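Local coordinates for possible adhesin (Caldicellulosiruptor kronotskyensis, PDB 4WA0), which probably attaches this extremely thermophilic bacterium to cellulose as a tapirin, and is represented here by its C-terminal beta-helix domain, at residues L37-G41 against M56-Q60; I77-L83 against I100-M106; P90-N94 against A111-K115. All blocks are in the same frame, centred on the assembly; numbering follows the deposited sequence.

Followed from the N terminus, the chain winds through a parallel beta-helix, and each contact closes a loop by bringing one coil onto the next. Contact 1 is complete before the others begin: 56-60 returns beside 37-41. Contacts 2 and 3 then cross, since 77-83 and 90-94 both come before 100-106 and 111-115. They join the same two successive coils at different places round the circumference, contact 2 at a strand and the following corner, contact 3 at the start of another strand. Contact 1 adjoins both, for Met56 packs on Val79 and Leu83 while the Gln60 amide reaches Thr93. Contacts 2 and 3 do not touch directly.

Contact 1. Residues L37-G41 against M56-Q60; sequences LTIDG and MVINQ
In one wall of the parallel beta-helix, Leu37, Thr38 and Ile39 of one coil pair in exact register with Met56, Val57 and Ile58 of the next, the two strands running parallel, 6° apart, as successive coils of a beta-helix do. Val57 N donates to Leu37 O, Ile39 N to Val57 O and Asn59 N to Ile39 O, all at 2.8-2.9 Å, so the bonding continues past the regular strand into the corner.

Alternate residues face opposite ways. Ile39 and Ile58 are buried inside the coil, side by side and pointing the same way. Both place CG1 beside the backbone N (chi1 -60° in Ile39) with CD1 extended, and because the two chains share one shape the CD1 of Ile39 settles 4.1 Å from CG1 of Ile58. Beta-branched isoleucine suits such a stack, being compatible with an extended backbone while filling the core. Met56, a selenomethionine here, lies side by side with Leu37 (CE to CD1 4.2 Å) and also meets Leu83 of the following coil.

Thr38 and Val57 lie on the other, partly exposed face. There the methyl CG2 of Thr38 comes 3.8 Å from ND2 of Asn59, the two side chains crossing obliquely. The amide oxygen of Asn59 is engaged with Asn86, one coil further on. At the corner, Asp40 OD1 accepts from the N-H of the next residue, Gly41, at 2.8 Å; the donor approaches on the anti side, 27° out of the carboxylate plane. The same oxygen forms a salt bridge with Lys22, and this double engagement should restrict rotation of the carboxylate.

The chemistry is therefore divided: the backbone sets the register, aliphatic chains fill the interior, and an amide and a carboxylate pin the corner, each linking to a neighbouring coil.

Contact 2. Residues I77-L83 against I100-M106; sequences IYVEKSL and IYVGQEM
Ile77, Tyr78 and Val79 run alongside Ile100, Tyr101 and Val102 in the tightly packed half of this contact, whereas the corners 80-82 and 103-105 form its looser, watered half. Backbone bonds from Tyr101 N to Ile77 O, Val79 N to Tyr101 O and Gly103 N to Val79 O join the strands. Inside the coil the CD1 of Ile100 sits near two methyls, 4.0 Å from Ile77 CG2 and 3.9 Å from Leu83 CD2. The CG1 branch of Ile100, anti to the backbone N (chi1 180°), carries it there, and Leu83 meets it at about a right angle from the next wall. Val102 adds its branched methyls between the strand and the corner, with CG1 against Lys81 O.

On the opposite side of the strands the two tyrosines point the same way. Tyr101 CD2 lies over one face of the Tyr78 ring, 3.7 Å from its CE2, but the ring planes are inclined at 40°, a slanted pairing. Helix 217-224 packs on both rings and contributes to burying these large aromatics on the outside of the coil. Tyr101 OH bonds to Asp122.

Beyond Val79 the regular pairing gives way. Gln104 N donates to Lys81 O at 2.9 Å from well above the carbonyl plane, 57° out of it. Ser82 OG accepts from Glu105 N at 3.1 Å, so a side-chain hydroxyl, short enough to sit at the bend, takes a backbone N-H. Lacking a side chain, Gly103 brings its CA within 3.4 Å of Glu80 O. One water donates both to Glu80 O and to Gln104 OE1, 2.8 Å from each, and a second water spans Glu80 O and Tyr101 OH.

Leu83 N closes the corner on Glu105 O and restores parallel pairing. The strands are thus joined by backbone bonds and apolar contact, the bend by serine, backbone and water.

Contact 3. Residues P90-N94 against A111-K115; sequences PRSTN and AGSYK
The phenol ring of Tyr114 lies with one face beneath the carbonyl oxygen of Thr93, which sits off-centre toward the rim, 3.3 Å from CZ. On the same side, out over the rim, Thr93 CG2 comes 4.0 Å from CE2, the side chains passing at a slant. Ile95 and Val132 also pack on this buried ring, and its hydroxyl donates a hydrogen bond to Gly110 O, so its polar end is satisfied in the interior.

The other flat group is the Asn94 carboxamide. Its OD1 accepts from Ser113 N at 2.9 Å, nearly straight at 168° and with the donor in the amide plane. CG stands beside the backbone N (chi1 -56°), and the amide is then turned so that OD1 faces the neighbouring strand. Asparagine suits it because OD1 stands in for Thr93 O, which stays 3.8 Å from Ser113 N.

Gly112 is consistent with this shift. Its phi of 156° is accessible essentially to glycine, and the bare CA lies 3.3 Å from Thr93 O, where a CB would clash with that oxygen. Just before it, Ala111 O takes the Thr93 N-H at 2.8 Å, making the regular backbone link as the strands begin. Outside them a water donates to Arg91 O at 2.8 Å and accepts from Ala111 N at 3.0 Å. Thr93 OG1 turns elsewhere, to Gln60 and Asn69 of the preceding coil.

Two coils of the beta-helix thus start their parallel pairing through a backbone bond, a side-chain amide and a water. The regular bond from Ser113 N to Thr93 O is replaced by one to the Asn94 side chain, so the link between coils survives the irregular start of the strand.

Contact 1. Residues L37-G41 against M56-Q60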
loop_
_atom_site.group_PDB
_atom_site.type_symbol
_atom_site.label_atom_id
_atom_site.label_comp_id
_atom_site.label_asym_id
_atom_site.label_seq_id
_atom_site.Cartn_x
_atom_site.Cartn_y
_atom_site.Cartn_z
ATOM N N LEU A 37 2.160 -7.906 -2.954
ATOM C CA LEU A 37 1.304 -7.245 -1.923
ATOM C C LEU A 37 -0.186 -7.403 -2.259
ATOM O O LEU A 37 -0.665 -6.807 -3.251
ATOM C CB LEU A 37 1.710 -5.786 -1.841
ATOM C CG LEU A 37 1.558 -5.067 -0.503
ATOM C CD1 LEU A 37 2.258 -3.693 -0.459
ATOM C CD2 LEU A 37 0.057 -4.936 -0.172
ATOM N N THR A 38 -0.922 -8.200 -1.455
ATOM C CA THR A 38 -2.302 -8.500 -1.639
ATOM C C THR A 38 -3.077 -7.872 -0.515
ATOM O O THR A 38 -2.917 -8.207 0.675
ATOM C CB THR A 38 -2.538 -9.999 -1.706
ATOM O OG1 THR A 38 -1.756 -10.526 -2.818
ATOM C CG2 THR A 38 -3.960 -10.224 -1.961
ATOM N N ILE A 39 -3.844 -6.884 -0.932
ATOM C CA ILE A 39 -4.676 -6.087 -0.004
ATOM C C ILE A 39 -6.077 -6.661 -0.016
ATOM O O ILE A 39 -6.841 -6.563 -1.033
ATOM C CB ILE A 39 -4.683 -4.609 -0.402
ATOM C CG1 ILE A 39 -3.259 -4.028 -0.372
ATOM C CG2 ILE A 39 -5.611 -3.822 0.537
ATOM C CD1 ILE A 39 -3.144 -2.545 -0.767
ATOM N N ASP A 40 -6.458 -7.206 1.135
ATOM C CA ASP A 40 -7.810 -7.784 1.229
ATOM C C ASP A 40 -8.860 -6.700 1.431
ATOM O O ASP A 40 -8.575 -5.515 1.752
ATOM C CB ASP A 40 -7.908 -8.861 2.341
ATOM C CG ASP A 40 -8.856 -10.020 1.929
ATOM O OD1 ASP A 40 -9.835 -9.892 1.012
ATOM O OD2 ASP A 40 -8.664 -11.066 2.610
ATOM N N GLY A 41 -10.109 -7.110 1.189
ATOM C CA GLY A 41 -11.204 -6.130 1.164
ATOM C C GLY A 41 -11.366 -5.290 2.402
ATOM O O GLY A 41 -11.207 -5.777 3.515
HETATM N N MSE A 56 0.884 -6.012 -7.104
HETATM C CA MSE A 56 -0.062 -5.492 -6.102
HETATM C C MSE A 56 -1.400 -5.862 -6.568
HETATM O O MSE A 56 -1.757 -5.661 -7.734
HETATM C CB MSE A 56 -0.012 -3.983 -5.954
HETATM C CG MSE A 56 -0.949 -3.415 -4.880
HETATM SE SE MSE A 56 -0.492 -1.529 -4.517
HETATM C CE MSE A 56 1.270 -1.436 -3.804
ATOM N N VAL A 57 -2.185 -6.406 -5.659
ATOM C CA VAL A 57 -3.580 -6.778 -5.939
ATOM C C VAL A 57 -4.425 -6.193 -4.830
ATOM O O VAL A 57 -4.099 -6.385 -3.633
ATOM C CB VAL A 57 -3.738 -8.304 -5.955
ATOM C CG1 VAL A 57 -5.193 -8.718 -6.083
ATOM C CG2 VAL A 57 -2.948 -8.895 -7.108
ATOM N N ILE A 58 -5.545 -5.587 -5.222
ATOM C CA ILE A 58 -6.500 -4.966 -4.294
ATOM C C ILE A 58 -7.822 -5.643 -4.517
ATOM O O ILE A 58 -8.386 -5.535 -5.548
ATOM C CB ILE A 58 -6.624 -3.439 -4.395
ATOM C CG1 ILE A 58 -5.243 -2.799 -4.335
ATOM C CG2 ILE A 58 -7.635 -2.950 -3.325
ATOM C CD1 ILE A 58 -5.243 -1.290 -4.607
ATOM N N ASN A 59 -8.267 -6.382 -3.526
ATOM C CA ASN A 59 -9.507 -7.118 -3.609
ATOM C C ASN A 59 -10.695 -6.371 -3.037
ATOM O O ASN A 59 -10.549 -5.458 -2.260
ATOM C CB ASN A 59 -9.292 -8.483 -2.967
ATOM C CG ASN A 59 -8.423 -9.388 -3.932
ATOM O OD1 ASN A 59 -8.683 -9.448 -5.141
ATOM N ND2 ASN A 59 -7.502 -10.029 -3.418
ATOM N N GLN A 60 -11.863 -6.806 -3.469
ATOM C CA GLN A 60 -13.162 -6.319 -2.981
ATOM C C GLN A 60 -13.915 -7.490 -2.371
ATOM O O GLN A 60 -13.665 -8.647 -2.755
ATOM C CB GLN A 60 -13.997 -5.733 -4.138
ATOM C CG GLN A 60 -13.421 -4.405 -4.609
ATOM C CD GLN A 60 -14.260 -3.665 -5.621
ATOM O OE1 GLN A 60 -15.138 -4.216 -6.297
ATOM N NE2 GLN A 60 -13.945 -2.405 -5.791
#

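Contact 2. Residues I77-L83 against I100-M106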
loop_
_atom_site.group_PDB
_atom_site.type_symbol
_atom_site.label_atom_id
_atom_site.label_comp_id
_atom_site.label_asym_id
_atom_site.label_seq_id
_atom_site.Cartn_x
_atom_site.Cartn_y
_atom_site.Cartn_z
ATOM N N ILE A 77 2.860 5.524 -4.407
ATOM C CA ILE A 77 2.499 4.110 -4.580
ATOM C C ILE A 77 3.545 3.589 -5.612
ATOM O O ILE A 77 3.570 4.064 -6.773
ATOM C CB ILE A 77 1.053 3.935 -5.108
ATOM C CG1 ILE A 77 0.022 4.478 -4.083
ATOM C CG2 ILE A 77 0.756 2.461 -5.387
ATOM C CD1 ILE A 77 -1.393 4.282 -4.432
ATOM N N TYR A 78 4.272 2.561 -5.233
ATOM C CA TYR A 78 5.224 1.946 -6.117
ATOM C C TYR A 78 4.873 0.521 -6.300
ATOM O O TYR A 78 4.748 -0.185 -5.341
ATOM C CB TYR A 78 6.633 2.114 -5.576
ATOM C CG TYR A 78 7.727 1.400 -6.357
ATOM C CD1 TYR A 78 7.885 0.042 -6.289
ATOM C CD2 TYR A 78 8.661 2.112 -7.094
ATOM C CE1 TYR A 78 8.938 -0.630 -6.953
ATOM C CE2 TYR A 78 9.675 1.450 -7.799
ATOM C CZ TYR A 78 9.776 0.087 -7.743
ATOM O OH TYR A 78 10.777 -0.634 -8.343
ATOM N N VAL A 79 4.726 0.099 -7.542
ATOM C CA VAL A 79 4.437 -1.319 -7.854
ATOM C C VAL A 79 5.448 -1.779 -8.879
ATOM O O VAL A 79 5.461 -1.303 -10.024
ATOM C CB VAL A 79 3.020 -1.490 -8.380
ATOM C CG1 VAL A 79 2.691 -2.970 -8.641
ATOM C CG2 VAL A 79 2.001 -0.909 -7.388
ATOM N N GLU A 80 6.303 -2.729 -8.504
ATOM C CA GLU A 80 7.315 -3.202 -9.457
ATOM C C GLU A 80 6.718 -3.929 -10.684
ATOM O O GLU A 80 7.216 -3.781 -11.827
ATOM C CB GLU A 80 8.325 -4.088 -8.698
ATOM C CG GLU A 80 9.450 -4.638 -9.576
ATOM C CD GLU A 80 10.251 -5.773 -8.933
ATOM O OE1 GLU A 80 10.972 -5.521 -7.971
ATOM O OE2 GLU A 80 10.213 -6.935 -9.442
ATOM N N LYS A 81 5.682 -4.743 -10.461
ATOM C CA LYS A 81 5.011 -5.508 -11.543
ATOM C C LYS A 81 3.665 -4.886 -11.862
ATOM O O LYS A 81 3.669 -3.676 -12.136
ATOM C CB LYS A 81 5.026 -7.016 -11.231
ATOM C CG LYS A 81 6.439 -7.519 -10.945
ATOM C CD LYS A 81 6.446 -9.000 -10.636
ATOM C CE LYS A 81 7.896 -9.423 -10.339
ATOM N NZ LYS A 81 7.867 -10.872 -10.047
ATOM N N SER A 82 2.589 -5.664 -11.938
ATOM C CA SER A 82 1.300 -5.153 -12.248
ATOM C C SER A 82 0.506 -4.777 -10.989
ATOM O O SER A 82 0.760 -5.329 -9.864
ATOM C CB SER A 82 0.545 -6.225 -12.994
ATOM O OG SER A 82 1.171 -6.333 -14.273
ATOM N N LEU A 83 -0.348 -3.790 -11.169
ATOM C CA LEU A 83 -1.391 -3.476 -10.211
ATOM C C LEU A 83 -2.731 -3.928 -10.726
ATOM O O LEU A 83 -3.155 -3.573 -11.895
ATOM C CB LEU A 83 -1.450 -1.999 -9.992
ATOM C CG LEU A 83 -2.618 -1.489 -9.127
ATOM C CD1 LEU A 83 -2.672 -2.054 -7.728
ATOM C CD2 LEU A 83 -2.456 0.017 -9.038
ATOM N N ILE A 100 2.031 7.712 -8.571
ATOM C CA ILE A 100 1.933 6.235 -8.697
ATOM C C ILE A 100 2.873 5.797 -9.815
ATOM O O ILE A 100 2.883 6.435 -10.887
ATOM C CB ILE A 100 0.481 5.749 -8.906
ATOM C CG1 ILE A 100 0.404 4.217 -9.031
ATOM C CG2 ILE A 100 -0.248 6.412 -10.110
ATOM C CD1 ILE A 100 -0.937 3.630 -8.805
ATOM N N TYR A 101 3.665 4.746 -9.573
ATOM C CA TYR A 101 4.460 4.142 -10.587
ATOM C C TYR A 101 4.085 2.682 -10.655
ATOM O O TYR A 101 4.043 2.033 -9.602
ATOM C CB TYR A 101 5.937 4.259 -10.200
ATOM C CG TYR A 101 6.829 3.361 -10.999
ATOM C CD1 TYR A 101 7.083 3.660 -12.388
ATOM C CD2 TYR A 101 7.302 2.146 -10.506
ATOM C CE1 TYR A 101 7.828 2.782 -13.164
ATOM C CE2 TYR A 101 8.103 1.297 -11.288
ATOM C CZ TYR A 101 8.340 1.601 -12.605
ATOM O OH TYR A 101 9.119 0.735 -13.373
ATOM N N VAL A 102 3.861 2.156 -11.858
ATOM C CA VAL A 102 3.614 0.740 -12.096
ATOM C C VAL A 102 4.549 0.300 -13.206
ATOM O O VAL A 102 4.496 0.817 -14.337
ATOM C CB VAL A 102 2.161 0.474 -12.438
ATOM C CG1 VAL A 102 1.859 -0.972 -12.657
ATOM C CG2 VAL A 102 1.215 0.919 -11.320
ATOM N N GLY A 103 5.341 -0.739 -12.909
ATOM C CA GLY A 103 6.351 -1.229 -13.848
ATOM C C GLY A 103 5.773 -2.044 -14.971
ATOM O O GLY A 103 6.317 -2.020 -16.072
ATOM N N GLN A 104 4.718 -2.805 -14.715
ATOM C CA GLN A 104 4.003 -3.564 -15.750
ATOM C C GLN A 104 2.570 -2.954 -15.890
ATOM O O GLN A 104 2.448 -1.762 -16.006
ATOM C CB GLN A 104 4.071 -5.047 -15.446
ATOM C CG GLN A 104 5.518 -5.555 -15.432
ATOM C CD GLN A 104 5.723 -7.023 -14.981
ATOM O OE1 GLN A 104 6.840 -7.451 -14.729
ATOM N NE2 GLN A 104 4.686 -7.769 -14.922
ATOM N N GLU A 105 1.557 -3.764 -15.967
ATOM C CA GLU A 105 0.245 -3.304 -16.355
ATOM C C GLU A 105 -0.550 -2.797 -15.157
ATOM O O GLU A 105 -0.346 -3.308 -14.009
ATOM C CB GLU A 105 -0.475 -4.446 -16.958
ATOM C CG GLU A 105 0.040 -4.732 -18.364
ATOM C CD GLU A 105 -1.100 -5.213 -19.192
ATOM O OE1 GLU A 105 -1.979 -5.899 -18.607
ATOM O OE2 GLU A 105 -1.161 -4.911 -20.392
HETATM N N MSE A 106 -1.278 -1.701 -15.346
HETATM C CA MSE A 106 -2.245 -1.195 -14.364
HETATM C C MSE A 106 -3.599 -1.595 -14.837
HETATM O O MSE A 106 -4.036 -1.114 -15.876
HETATM C CB MSE A 106 -2.189 0.307 -14.179
HETATM C CG MSE A 106 -3.199 0.681 -13.103
HETATM SE SE MSE A 106 -3.192 2.604 -12.660
HETATM C CE MSE A 106 -1.295 3.160 -12.863
HETATM O O HOH W 1 9.504 -2.414 -12.568
HETATM O O HOH W 2 8.473 -5.387 -13.713
#

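Contact 3. Residues P90-N94 against A111-K115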
loop_
_atom_site.group_PDB
_atom_site.type_symbol
_atom_site.label_atom_id
_atom_site.label_comp_id
_atom_site.label_asym_id
_atom_site.label_seq_id
_atom_site.Cartn_x
_atom_site.Cartn_y
_atom_site.Cartn_z
ATOM N N PRO A 90 -21.214 -4.700 -5.001
ATOM C CA PRO A 90 -21.311 -3.319 -5.457
ATOM C C PRO A 90 -20.193 -2.469 -4.783
ATOM O O PRO A 90 -20.328 -1.245 -4.580
ATOM C CB PRO A 90 -22.624 -2.889 -4.820
ATOM C CG PRO A 90 -22.589 -3.532 -3.478
ATOM C CD PRO A 90 -22.004 -4.889 -3.767
ATOM N N ARG A 91 -19.055 -3.066 -4.560
ATOM C CA ARG A 91 -18.036 -2.417 -3.799
ATOM C C ARG A 91 -17.256 -1.389 -4.617
ATOM O O ARG A 91 -17.206 -1.439 -5.845
ATOM C CB ARG A 91 -17.064 -3.459 -3.196
ATOM C CG ARG A 91 -17.625 -4.322 -2.134
ATOM C CD ARG A 91 -18.004 -3.468 -0.934
ATOM N NE ARG A 91 -18.479 -4.267 0.187
ATOM C CZ ARG A 91 -19.389 -3.870 1.034
ATOM N NH1 ARG A 91 -19.978 -2.686 0.845
ATOM N NH2 ARG A 91 -19.701 -4.642 2.062
ATOM N N SER A 92 -16.613 -0.458 -3.907
ATOM C CA SER A 92 -15.735 0.506 -4.535
ATOM C C SER A 92 -14.306 0.365 -4.022
ATOM O O SER A 92 -14.072 -0.046 -2.874
ATOM C CB SER A 92 -16.220 1.943 -4.280
ATOM O OG SER A 92 -17.434 2.187 -4.972
ATOM N N THR A 93 -13.370 0.699 -4.897
ATOM C CA THR A 93 -11.943 0.837 -4.566
ATOM C C THR A 93 -11.513 2.238 -4.883
ATOM O O THR A 93 -11.372 2.617 -6.045
ATOM C CB THR A 93 -11.082 -0.189 -5.305
ATOM O OG1 THR A 93 -11.372 -1.469 -4.764
ATOM C CG2 THR A 93 -9.569 0.025 -5.044
ATOM N N ASN A 94 -11.373 3.063 -3.862
ATOM C CA ASN A 94 -10.979 4.444 -4.075
ATOM C C ASN A 94 -9.515 4.646 -3.701
ATOM O O ASN A 94 -9.099 4.176 -2.628
ATOM C CB ASN A 94 -11.801 5.317 -3.206
ATOM C CG ASN A 94 -13.285 5.084 -3.481
ATOM O OD1 ASN A 94 -13.716 5.233 -4.602
ATOM N ND2 ASN A 94 -14.031 4.649 -2.475
ATOM N N ALA A 111 -15.047 -0.778 -9.585
ATOM C CA ALA A 111 -15.558 0.572 -9.506
ATOM C C ALA A 111 -14.869 1.377 -8.415
ATOM O O ALA A 111 -14.484 0.813 -7.423
ATOM C CB ALA A 111 -17.023 0.527 -9.220
ATOM N N GLY A 112 -14.745 2.674 -8.612
ATOM C CA GLY A 112 -14.101 3.511 -7.664
ATOM C C GLY A 112 -13.567 4.767 -8.300
ATOM O O GLY A 112 -13.571 4.902 -9.508
ATOM N N SER A 113 -13.117 5.660 -7.428
ATOM C CA SER A 113 -12.513 6.911 -7.830
ATOM C C SER A 113 -10.970 6.807 -7.584
ATOM O O SER A 113 -10.527 6.631 -6.406
ATOM C CB SER A 113 -13.113 8.055 -7.049
ATOM O OG SER A 113 -12.500 9.289 -7.405
ATOM N N TYR A 114 -10.251 6.837 -8.687
ATOM C CA TYR A 114 -8.802 6.717 -8.681
ATOM C C TYR A 114 -8.239 8.060 -9.076
ATOM O O TYR A 114 -8.333 8.456 -10.264
ATOM C CB TYR A 114 -8.377 5.580 -9.596
ATOM C CG TYR A 114 -8.988 4.215 -9.362
ATOM C CD1 TYR A 114 -10.250 3.871 -9.880
ATOM C CD2 TYR A 114 -8.306 3.239 -8.658
ATOM C CE1 TYR A 114 -10.776 2.614 -9.646
ATOM C CE2 TYR A 114 -8.829 1.988 -8.482
ATOM C CZ TYR A 114 -10.058 1.681 -8.948
ATOM O OH TYR A 114 -10.552 0.420 -8.712
ATOM N N LYS A 115 -7.606 8.776 -8.128
ATOM C CA LYS A 115 -7.152 10.140 -8.358
ATOM C C LYS A 115 -5.646 10.221 -8.108
ATOM O O LYS A 115 -5.177 9.812 -7.056
ATOM C CB LYS A 115 -7.847 11.142 -7.415
ATOM C CG LYS A 115 -9.349 11.131 -7.570
ATOM C CD LYS A 115 -9.926 12.296 -6.727
ATOM C CE LYS A 115 -11.444 12.376 -6.780
ATOM N NZ LYS A 115 -11.924 11.515 -5.655
HETATM O O HOH W 3 -16.686 -2.880 -8.185
#